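Local coordinates for ribosome biogenesis Nep1 RNA methyltransferase (Archaeoglobus fulgidus, PDB 3O7B), which probably methylates N1 of a pseudouridine in small-subunit ribosomal RNA, using S-adenosyl-L-methionine as methyl donor, during ribosome biogenesis, at residues F181-G187 with E234-R239; L97-R103 with R121-R127; M26-F30 with V164-D168. One frame throughout, in Å; residues are numbered along the deposited sequence.

In the fold
The modelled chain begins in contact 3, where residues 26-30, at the start of strand 28-35, meet the loop 164-168 before strand 168-172. This closes a loop of 133 residues. Contact 2 lies wholly within that loop. It joins the end of helix 87-98 to the loop 121-127, and so closes a loop that holds strands 105-111 and 116-119. Contact 1 comes after both, in series, and no two contacts cross. It ties the short helix 181-184 to the C-terminal helix 224-239. That helix also meets the other two contacts, through Glu236 with Ser100 and Tyr235 with Phe30. Contacts 1 and 2 both reach the second subunit.

Contact 1. Residues F181-G187 with E234-R239; sequences FSELLDG and EYERVR
Glu234 lies over one face of the Phe181 ring, where the C-terminal helix 224-239 of this SPOUT-class methyltransferase meets the short helix 181-184. Glu234 CG stands almost straight above the ring, 3.7 Å from the centroid of the Phe181 ring, in a CH-pi contact. The Glu234 chain bends at its second torsion (chi2 -75°), which brings the carboxylate back over the ring; the two planes lie 6° apart. Glu234 CD is then 3.6 Å from Phe181 CD2. A salt bridge from Arg237 NH2 to Glu234 OE2, 2.8 Å long, ties down the carboxylate. The Phe181 ring also touches Phe172 and Leu217 of the S-adenosyl-L-methionine site. With an alanine at Phe181, the Glu234 methylenes would probably lose their aromatic partner and a gap would open beside Phe172 and Leu217.

Tyr235 offers its backbone to Leu185. Leu185 CD1 comes within 3.4 Å of Tyr235 CA, while Leu185 CD2 lies at the edge of the tyrosine ring. Val238 spreads its two methyls along the facing chain. Val238 CG1 meets Leu185 O at 3.4 Å, and Val238 CG2 meets Ser182 CA at 3.8 Å.

Arg239 passes with its CD over a face of the Tyr235 ring. Its bend at the third torsion carries the guanidinium to the backbone that follows helix 181-184. Asp104 takes both polar ends on this side, its OD1 in a hydrogen bond with Tyr235 OH and its OD2 in a salt bridge with Arg239 NE. At its other end, Arg239 NH1 donates to Gly187 O over 2.9 Å, with an angle of 152° at the hydrogen, and the oxygen lies in the guanidinium plane.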
loop_
_atom_site.group_PDB
_atom_site.type_symbol
_atom_site.label_atom_id
_atom_site.label_comp_id
_atom_site.label_asym_id
_atom_site.label_seq_id
_atom_site.Cartn_x
_atom_site.Cartn_y
_atom_site.Cartn_z
ATOM N N PHE A 181 18.549 -8.845 -14.580
ATOM C CA PHE A 181 18.623 -8.136 -13.299
ATOM C C PHE A 181 19.933 -8.350 -12.545
ATOM O O PHE A 181 20.411 -7.442 -11.865
ATOM C CB PHE A 181 17.406 -8.445 -12.417
ATOM C CG PHE A 181 16.200 -7.618 -12.755
ATOM C CD1 PHE A 181 16.090 -6.305 -12.295
ATOM C CD2 PHE A 181 15.183 -8.139 -13.549
ATOM C CE1 PHE A 181 14.980 -5.525 -12.616
ATOM C CE2 PHE A 181 14.069 -7.366 -13.875
ATOM C CZ PHE A 181 13.970 -6.058 -13.406
ATOM N N SER A 182 20.519 -9.537 -12.687
ATOM C CA SER A 182 21.814 -9.834 -12.081
ATOM C C SER A 182 22.900 -8.911 -12.628
ATOM O O SER A 182 23.876 -8.609 -11.935
ATOM C CB SER A 182 22.195 -11.297 -12.306
ATOM O OG SER A 182 22.233 -11.599 -13.687
ATOM N N GLU A 183 22.720 -8.465 -13.871
ATOM C CA GLU A 183 23.619 -7.484 -14.477
ATOM C C GLU A 183 23.234 -6.061 -14.070
ATOM O O GLU A 183 24.107 -5.245 -13.758
ATOM C CB GLU A 183 23.637 -7.618 -16.006
ATOM C CG GLU A 183 23.833 -9.051 -16.529
ATOM C CD GLU A 183 25.066 -9.744 -15.958
ATOM O OE1 GLU A 183 26.169 -9.149 -15.992
ATOM O OE2 GLU A 183 24.929 -10.894 -15.483
ATOM N N LEU A 184 21.929 -5.778 -14.076
ATOM C CA LEU A 184 21.396 -4.449 -13.758
ATOM C C LEU A 184 21.696 -4.012 -12.335
ATOM O O LEU A 184 22.138 -2.886 -12.097
ATOM C CB LEU A 184 19.881 -4.425 -13.940
ATOM C CG LEU A 184 19.233 -4.212 -15.302
ATOM C CD1 LEU A 184 17.728 -4.111 -15.106
ATOM C CD2 LEU A 184 19.765 -2.969 -15.996
ATOM N N LEU A 185 21.437 -4.917 -11.397
ATOM C CA LEU A 185 21.559 -4.627 -9.974
ATOM C C LEU A 185 22.891 -5.150 -9.445
ATOM O O LEU A 185 22.950 -5.807 -8.404
ATOM C CB LEU A 185 20.372 -5.222 -9.209
ATOM C CG LEU A 185 18.981 -5.063 -9.843
ATOM C CD1 LEU A 185 17.998 -5.977 -9.156
ATOM C CD2 LEU A 185 18.470 -3.621 -9.837
ATOM N N ASP A 186 23.950 -4.853 -10.180
ATOM C CA ASP A 186 25.278 -5.234 -9.800
ATOM C C ASP A 186 25.756 -4.284 -8.729
ATOM O O ASP A 186 25.405 -4.474 -7.595
ATOM C CB ASP A 186 26.226 -5.202 -10.990
ATOM C CG ASP A 186 27.387 -6.202 -10.858
ATOM O OD1 ASP A 186 27.414 -6.910 -9.851
ATOM O OD2 ASP A 186 28.276 -6.295 -11.747
ATOM N N GLY A 187 26.567 -3.286 -9.099
ATOM C CA GLY A 187 27.213 -2.373 -8.143
ATOM C C GLY A 187 26.244 -1.438 -7.431
ATOM O O GLY A 187 25.105 -1.808 -7.151
ATOM N N GLU A 234 13.315 -8.418 -7.278
ATOM C CA GLU A 234 14.506 -8.711 -8.098
ATOM C C GLU A 234 15.779 -8.249 -7.390
ATOM O O GLU A 234 16.820 -8.918 -7.416
ATOM C CB GLU A 234 14.412 -8.050 -9.477
ATOM C CG GLU A 234 13.247 -8.538 -10.336
ATOM C CD GLU A 234 13.442 -9.923 -10.945
ATOM O OE1 GLU A 234 14.494 -10.568 -10.735
ATOM O OE2 GLU A 234 12.522 -10.371 -11.656
ATOM N N TYR A 235 15.686 -7.093 -6.749
ATOM C CA TYR A 235 16.795 -6.534 -5.993
ATOM C C TYR A 235 17.218 -7.457 -4.862
ATOM O O TYR A 235 18.405 -7.749 -4.687
ATOM C CB TYR A 235 16.380 -5.160 -5.483
ATOM C CG TYR A 235 17.431 -4.405 -4.732
ATOM C CD1 TYR A 235 18.266 -3.494 -5.386
ATOM C CD2 TYR A 235 17.560 -4.552 -3.356
ATOM C CE1 TYR A 235 19.222 -2.766 -4.674
ATOM C CE2 TYR A 235 18.503 -3.846 -2.635
ATOM C CZ TYR A 235 19.333 -2.953 -3.293
ATOM O OH TYR A 235 20.280 -2.272 -2.549
ATOM N N GLU A 236 16.246 -7.932 -4.089
ATOM C CA GLU A 236 16.531 -8.863 -3.001
ATOM C C GLU A 236 17.089 -10.197 -3.511
ATOM O O GLU A 236 18.004 -10.740 -2.900
ATOM C CB GLU A 236 15.274 -9.113 -2.169
ATOM C CG GLU A 236 14.797 -7.923 -1.409
ATOM C CD GLU A 236 13.570 -8.224 -0.583
ATOM O OE1 GLU A 236 12.895 -9.231 -0.874
ATOM O OE2 GLU A 236 13.294 -7.449 0.342
ATOM N N ARG A 237 16.541 -10.712 -4.616
ATOM C CA ARG A 237 17.059 -11.965 -5.219
ATOM C C ARG A 237 18.565 -11.898 -5.432
ATOM O O ARG A 237 19.305 -12.831 -5.080
ATOM C CB ARG A 237 16.415 -12.249 -6.573
ATOM C CG ARG A 237 15.017 -12.820 -6.545
ATOM C CD ARG A 237 14.710 -13.494 -7.887
ATOM N NE ARG A 237 13.457 -13.008 -8.457
ATOM C CZ ARG A 237 13.108 -13.119 -9.740
ATOM N NH1 ARG A 237 13.924 -13.701 -10.617
ATOM N NH2 ARG A 237 11.945 -12.631 -10.155
ATOM N N VAL A 238 19.010 -10.793 -6.021
ATOM C CA VAL A 238 20.415 -10.600 -6.375
ATOM C C VAL A 238 21.286 -10.303 -5.157
ATOM O O VAL A 238 22.395 -10.837 -5.049
ATOM C CB VAL A 238 20.569 -9.450 -7.431
ATOM C CG1 VAL A 238 22.025 -9.032 -7.606
ATOM C CG2 VAL A 238 19.959 -9.845 -8.768
ATOM N N ARG A 239 20.774 -9.481 -4.238
ATOM C CA ARG A 239 21.613 -8.760 -3.262
ATOM C C ARG A 239 21.565 -9.218 -1.816
ATOM O O ARG A 239 22.528 -9.008 -1.067
ATOM C CB ARG A 239 21.348 -7.259 -3.333
ATOM C CG ARG A 239 21.828 -6.666 -4.639
ATOM C CD ARG A 239 21.345 -5.268 -4.822
ATOM N NE ARG A 239 22.047 -4.320 -3.964
ATOM C CZ ARG A 239 23.054 -3.545 -4.361
ATOM N NH1 ARG A 239 23.497 -3.609 -5.615
ATOM N NH2 ARG A 239 23.621 -2.706 -3.500
#

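Contact 2. Residues L97-R103 with R121-R127; sequences LLDSPLR and RETRLPR
Arg121 pushes its guanidinium into the chain that follows helix 87-98, and several backbone oxygens of that chain grip it. This is the tight, buried part of the contact. Arg121 NH1 donates to Leu98 O over 3.0 Å. Arg121 NH2 serves two carbonyls, Ser100 O at 2.6 Å and Leu102 O at 2.8 Å, and meets both from above their planes. Arg121 sets out with CG opposite its backbone N (chi1 -178°) and bends at chi2, which brings the guanidinium among these carbonyls. Beside it, Leu98 CD1 packs on Leu125 CD1 at 3.6 Å, and Leu98 CD2 rests against Arg121 NH1.

The curled backbone at its centre is an ST turn. Ser100 OG accepts from Leu102 N over 3.0 Å and is also hydrogen-bonded to Glu236 of helix 224-239. Through its bonds to Ser100 O and Leu102 O, Arg121 fastens this turn to the loop leading from strand 116-119 to helix 129-142.

The other side, at Arg103 and Glu122, is exposed to solvent. Arg103 lies over a face of the Arg121 guanidinium, the planes 35° apart. Two positive groups would be expected to repel here, but both also donate to Ser100 O, which Arg103 NH1 and Arg121 NH2 reach from opposite faces of its plane. Glu122 probably offsets the charge further. Arg103 NH2 makes a salt bridge to Glu122 OE1 at 2.8 Å, from above the carboxylate plane.

At the dimer interface, Arg127 holds Asp99 end-on. NH1 and NH2 each meet one carboxylate oxygen on its syn lone pair, the groups nearly coplanar, and Arg127 NH2 lies 2.8 Å from Asp99 OD2. The same OD2 is hydrogen-bonded to Thr223 of the second subunit. Arg86 of the second subunit, predicted to interact with the substrate rRNA, packs on Arg127.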
loop_
_atom_site.group_PDB
_atom_site.type_symbol
_atom_site.label_atom_id
_atom_site.label_comp_id
_atom_site.label_asym_id
_atom_site.label_seq_id
_atom_site.Cartn_x
_atom_site.Cartn_y
_atom_site.Cartn_z
ATOM N N LEU A 97 8.635 -0.714 0.472
ATOM C CA LEU A 97 10.079 -0.693 0.374
ATOM C C LEU A 97 10.746 -0.770 1.754
ATOM O O LEU A 97 11.675 -1.558 1.964
ATOM C CB LEU A 97 10.509 0.588 -0.361
ATOM C CG LEU A 97 12.010 0.640 -0.622
ATOM C CD1 LEU A 97 12.467 -0.463 -1.596
ATOM C CD2 LEU A 97 12.375 1.998 -1.172
ATOM N N LEU A 98 10.261 0.035 2.694
ATOM C CA LEU A 98 10.888 0.084 4.004
ATOM C C LEU A 98 10.634 -1.186 4.828
ATOM O O LEU A 98 11.375 -1.455 5.785
ATOM C CB LEU A 98 10.483 1.344 4.748
ATOM C CG LEU A 98 10.992 2.658 4.119
ATOM C CD1 LEU A 98 10.197 3.830 4.680
ATOM C CD2 LEU A 98 12.451 2.829 4.416
ATOM N N ASP A 99 9.618 -1.958 4.437
ATOM C CA ASP A 99 9.337 -3.269 5.067
ATOM C C ASP A 99 10.363 -4.343 4.685
ATOM O O ASP A 99 10.398 -5.421 5.285
ATOM C CB ASP A 99 7.945 -3.778 4.651
ATOM C CG ASP A 99 6.781 -3.047 5.344
ATOM O OD1 ASP A 99 6.973 -2.285 6.328
ATOM O OD2 ASP A 99 5.618 -3.253 4.881
ATOM N N SER A 100 11.168 -4.093 3.656
ATOM C CA SER A 100 12.193 -5.051 3.221
ATOM C C SER A 100 13.161 -5.368 4.362
ATOM O O SER A 100 13.569 -4.469 5.102
ATOM C CB SER A 100 12.996 -4.492 2.037
ATOM O OG SER A 100 14.084 -5.361 1.725
ATOM N N PRO A 101 13.561 -6.648 4.490
ATOM C CA PRO A 101 14.588 -6.945 5.494
ATOM C C PRO A 101 16.010 -6.534 5.064
ATOM O O PRO A 101 16.934 -6.563 5.873
ATOM C CB PRO A 101 14.492 -8.463 5.644
ATOM C CG PRO A 101 14.089 -8.925 4.320
ATOM C CD PRO A 101 13.112 -7.866 3.797
ATOM N N LEU A 102 16.170 -6.147 3.805
ATOM C CA LEU A 102 17.479 -5.761 3.290
ATOM C C LEU A 102 17.724 -4.290 3.602
ATOM O O LEU A 102 16.904 -3.435 3.261
ATOM C CB LEU A 102 17.532 -6.038 1.792
ATOM C CG LEU A 102 18.826 -5.879 1.003
ATOM C CD1 LEU A 102 20.023 -6.525 1.698
ATOM C CD2 LEU A 102 18.631 -6.483 -0.370
ATOM N N ARG A 103 18.848 -4.001 4.251
ATOM C CA ARG A 103 19.111 -2.664 4.783
ATOM C C ARG A 103 20.268 -1.938 4.069
ATOM O O ARG A 103 20.760 -0.931 4.573
ATOM C CB ARG A 103 19.348 -2.737 6.312
ATOM C CG ARG A 103 18.250 -3.465 7.095
ATOM C CD ARG A 103 17.161 -2.511 7.573
ATOM N NE ARG A 103 15.827 -3.041 7.325
ATOM C CZ ARG A 103 14.708 -2.615 7.912
ATOM N NH1 ARG A 103 13.553 -3.175 7.585
ATOM N NH2 ARG A 103 14.735 -1.643 8.825
ATOM N N ARG A 121 16.637 4.775 6.468
ATOM C CA ARG A 121 16.255 3.410 6.193
ATOM C C ARG A 121 15.525 2.793 7.378
ATOM O O ARG A 121 14.695 1.907 7.194
ATOM C CB ARG A 121 17.491 2.590 5.758
ATOM C CG ARG A 121 17.212 1.136 5.402
ATOM C CD ARG A 121 16.269 1.009 4.205
ATOM N NE ARG A 121 15.877 -0.373 3.947
ATOM C CZ ARG A 121 14.860 -0.986 4.552
ATOM N NH1 ARG A 121 14.121 -0.341 5.467
ATOM N NH2 ARG A 121 14.574 -2.239 4.225
ATOM N N GLU A 122 15.808 3.278 8.584
ATOM C CA GLU A 122 15.201 2.717 9.786
ATOM C C GLU A 122 13.862 3.357 10.205
ATOM O O GLU A 122 13.239 2.952 11.190
ATOM C CB GLU A 122 16.235 2.662 10.919
ATOM C CG GLU A 122 17.460 1.760 10.594
ATOM C CD GLU A 122 17.101 0.319 10.208
ATOM O OE1 GLU A 122 16.210 -0.288 10.846
ATOM O OE2 GLU A 122 17.724 -0.226 9.270
ATOM N N THR A 123 13.381 4.322 9.427
ATOM C CA THR A 123 12.123 5.001 9.733
ATOM C C THR A 123 10.916 4.064 9.595
ATOM O O THR A 123 10.785 3.347 8.596
ATOM C CB THR A 123 11.932 6.221 8.793
ATOM O OG1 THR A 123 12.999 7.137 9.027
ATOM C CG2 THR A 123 10.615 6.933 9.047
ATOM N N ARG A 124 10.035 4.064 10.602
ATOM C CA ARG A 124 8.752 3.372 10.525
ATOM C C ARG A 124 7.697 4.403 10.199
ATOM O O ARG A 124 7.308 5.198 11.063
ATOM C CB ARG A 124 8.389 2.703 11.861
ATOM C CG ARG A 124 9.297 1.581 12.333
ATOM C CD ARG A 124 8.655 0.862 13.559
ATOM N NE ARG A 124 8.015 1.793 14.495
ATOM C CZ ARG A 124 8.612 2.342 15.559
ATOM N NH1 ARG A 124 9.867 2.033 15.846
ATOM N NH2 ARG A 124 7.939 3.198 16.336
ATOM N N LEU A 125 7.234 4.422 8.959
ATOM C CA LEU A 125 6.229 5.399 8.564
ATOM C C LEU A 125 4.863 4.949 9.048
ATOM O O LEU A 125 4.631 3.737 9.137
ATOM C CB LEU A 125 6.187 5.559 7.036
ATOM C CG LEU A 125 7.402 6.264 6.440
ATOM C CD1 LEU A 125 7.367 6.064 4.933
ATOM C CD2 LEU A 125 7.489 7.741 6.805
ATOM N N PRO A 126 3.953 5.906 9.310
ATOM C CA PRO A 126 2.574 5.510 9.664
ATOM C C PRO A 126 1.949 4.709 8.527
ATOM O O PRO A 126 2.011 5.101 7.355
ATOM C CB PRO A 126 1.846 6.846 9.828
ATOM C CG PRO A 126 2.931 7.865 10.047
ATOM C CD PRO A 126 4.119 7.373 9.294
ATOM N N ARG A 127 1.329 3.595 8.885
ATOM C CA ARG A 127 0.661 2.739 7.914
ATOM C C ARG A 127 -0.720 3.265 7.542
ATOM O O ARG A 127 -1.212 2.996 6.442
ATOM C CB ARG A 127 0.629 1.299 8.421
ATOM C CG ARG A 127 2.064 0.850 8.739
ATOM C CD ARG A 127 2.164 -0.610 8.878
ATOM N NE ARG A 127 2.180 -1.308 7.598
ATOM C CZ ARG A 127 3.274 -1.582 6.889
ATOM N NH1 ARG A 127 4.469 -1.132 7.271
ATOM N NH2 ARG A 127 3.163 -2.288 5.786
#

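Contact 3. Residues M26-F30 with V164-D168; sequences MGSAF and VRGRD
This is a contact of one arginine, Arg167, with the first modelled residues, Met26 to Ala29, joining the loop before strand 168-172 to the start of strand 28-35. The Arg167 chain runs extended from CG to NE (chi2 162°), long enough to bring the guanidinium alongside Met26 and Gly27. Arg167 NE donates to Gly27 O over 2.9 Å in a nearly straight bond, 171° at the hydrogen. The oxygen lies in the guanidinium plane, but the nitrogen sits above the plane of the carbonyl. Arg167 NH2 adds a weak bond to Met26 O at 3.3 Å.

Methyl groups lie over opposite faces of the guanidinium, each offset toward its rim: Ala29 CB is 3.7 Å from Arg167 CZ, and Met26 CE is also 3.7 Å from Arg167 CZ. The methionine chain is bent at chi2 and chi3, which folds its methyl back over the arginine.

Arg167 closes a type II beta turn that starts at Val164. Gly166 takes the third position with a positive phi of 76°, as is common for glycine in such turns. Met26 SD rests on this turn, 3.5 Å from Gly166 O.

Beyond the two segments, Arg167 NH2 forms a salt bridge with Glu106 of strand 105-111, and NH1 bonds to Ile163 O. In the sheet, strand 28-35 runs between strands 105-111 and 189-194. Ser28 turns away from the arginine, and its OG bonds to Val189 N.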
loop_
_atom_site.group_PDB
_atom_site.type_symbol
_atom_site.label_atom_id
_atom_site.label_comp_id
_atom_site.label_asym_id
_atom_site.label_seq_id
_atom_site.Cartn_x
_atom_site.Cartn_y
_atom_site.Cartn_z
ATOM N N MET A 26 29.487 3.199 -1.749
ATOM C CA MET A 26 28.597 4.233 -1.127
ATOM C C MET A 26 27.113 3.891 -1.287
ATOM O O MET A 26 26.219 4.735 -1.086
ATOM C CB MET A 26 28.923 5.637 -1.643
ATOM C CG MET A 26 29.077 5.763 -3.145
ATOM S SD MET A 26 27.528 6.074 -4.005
ATOM C CE MET A 26 26.837 7.457 -3.096
ATOM N N GLY A 27 26.880 2.632 -1.641
ATOM C CA GLY A 27 25.588 1.999 -1.527
ATOM C C GLY A 27 24.590 2.317 -2.618
ATOM O O GLY A 27 24.737 3.299 -3.362
ATOM N N SER A 28 23.565 1.473 -2.686
ATOM C CA SER A 28 22.430 1.695 -3.570
ATOM C C SER A 28 21.400 2.619 -2.945
ATOM O O SER A 28 21.436 2.915 -1.747
ATOM C CB SER A 28 21.792 0.367 -3.988
ATOM O OG SER A 28 22.690 -0.348 -4.831
ATOM N N ALA A 29 20.499 3.098 -3.785
ATOM C CA ALA A 29 19.389 3.924 -3.352
ATOM C C ALA A 29 18.165 3.630 -4.185
ATOM O O ALA A 29 18.265 3.283 -5.355
ATOM C CB ALA A 29 19.740 5.415 -3.489
ATOM N N PHE A 30 16.999 3.842 -3.584
ATOM C CA PHE A 30 15.745 3.916 -4.299
ATOM C C PHE A 30 15.269 5.342 -4.272
ATOM O O PHE A 30 15.316 5.988 -3.208
ATOM C CB PHE A 30 14.687 3.040 -3.617
ATOM C CG PHE A 30 14.822 1.580 -3.909
ATOM C CD1 PHE A 30 13.919 0.944 -4.773
ATOM C CD2 PHE A 30 15.825 0.815 -3.298
ATOM C CE1 PHE A 30 14.013 -0.424 -5.021
ATOM C CE2 PHE A 30 15.926 -0.568 -3.563
ATOM C CZ PHE A 30 15.023 -1.165 -4.427
ATOM N N VAL A 164 21.892 11.065 -7.209
ATOM C CA VAL A 164 22.260 9.969 -8.101
ATOM C C VAL A 164 23.754 9.948 -8.467
ATOM O O VAL A 164 24.200 9.070 -9.211
ATOM C CB VAL A 164 21.385 9.952 -9.382
ATOM C CG1 VAL A 164 19.919 9.773 -9.029
ATOM C CG2 VAL A 164 21.589 11.223 -10.229
ATOM N N ARG A 165 24.525 10.905 -7.938
ATOM C CA ARG A 165 25.994 10.871 -8.055
ATOM C C ARG A 165 26.559 9.556 -7.546
ATOM O O ARG A 165 26.204 9.110 -6.454
ATOM C CB ARG A 165 26.643 11.970 -7.201
ATOM C CG ARG A 165 26.829 13.297 -7.851
ATOM C CD ARG A 165 27.491 14.301 -6.877
ATOM N NE ARG A 165 28.949 14.183 -6.816
ATOM C CZ ARG A 165 29.683 14.050 -5.710
ATOM N NH1 ARG A 165 29.119 14.008 -4.510
ATOM N NH2 ARG A 165 31.005 13.961 -5.812
ATOM N N GLY A 166 27.451 8.944 -8.316
ATOM C CA GLY A 166 28.170 7.746 -7.881
ATOM C C GLY A 166 27.383 6.451 -7.911
ATOM O O GLY A 166 27.853 5.416 -7.442
ATOM N N ARG A 167 26.189 6.507 -8.501
ATOM C CA ARG A 167 25.337 5.335 -8.599
ATOM C C ARG A 167 24.896 5.177 -10.047
ATOM O O ARG A 167 24.680 6.171 -10.717
ATOM C CB ARG A 167 24.113 5.509 -7.693
ATOM C CG ARG A 167 24.434 5.503 -6.206
ATOM C CD ARG A 167 23.287 6.111 -5.405
ATOM N NE ARG A 167 23.537 5.918 -3.976
ATOM C CZ ARG A 167 23.186 6.761 -3.013
ATOM N NH1 ARG A 167 22.561 7.892 -3.280
ATOM N NH2 ARG A 167 23.483 6.457 -1.755
ATOM N N ASP A 168 24.732 3.934 -10.494
ATOM C CA ASP A 168 24.189 3.614 -11.832
ATOM C C ASP A 168 22.671 3.835 -11.818
ATOM O O ASP A 168 21.944 3.081 -11.149
ATOM C CB ASP A 168 24.449 2.140 -12.168
ATOM C CG ASP A 168 25.905 1.838 -12.477
ATOM O OD1 ASP A 168 26.592 2.716 -13.032
ATOM O OD2 ASP A 168 26.340 0.697 -12.181
#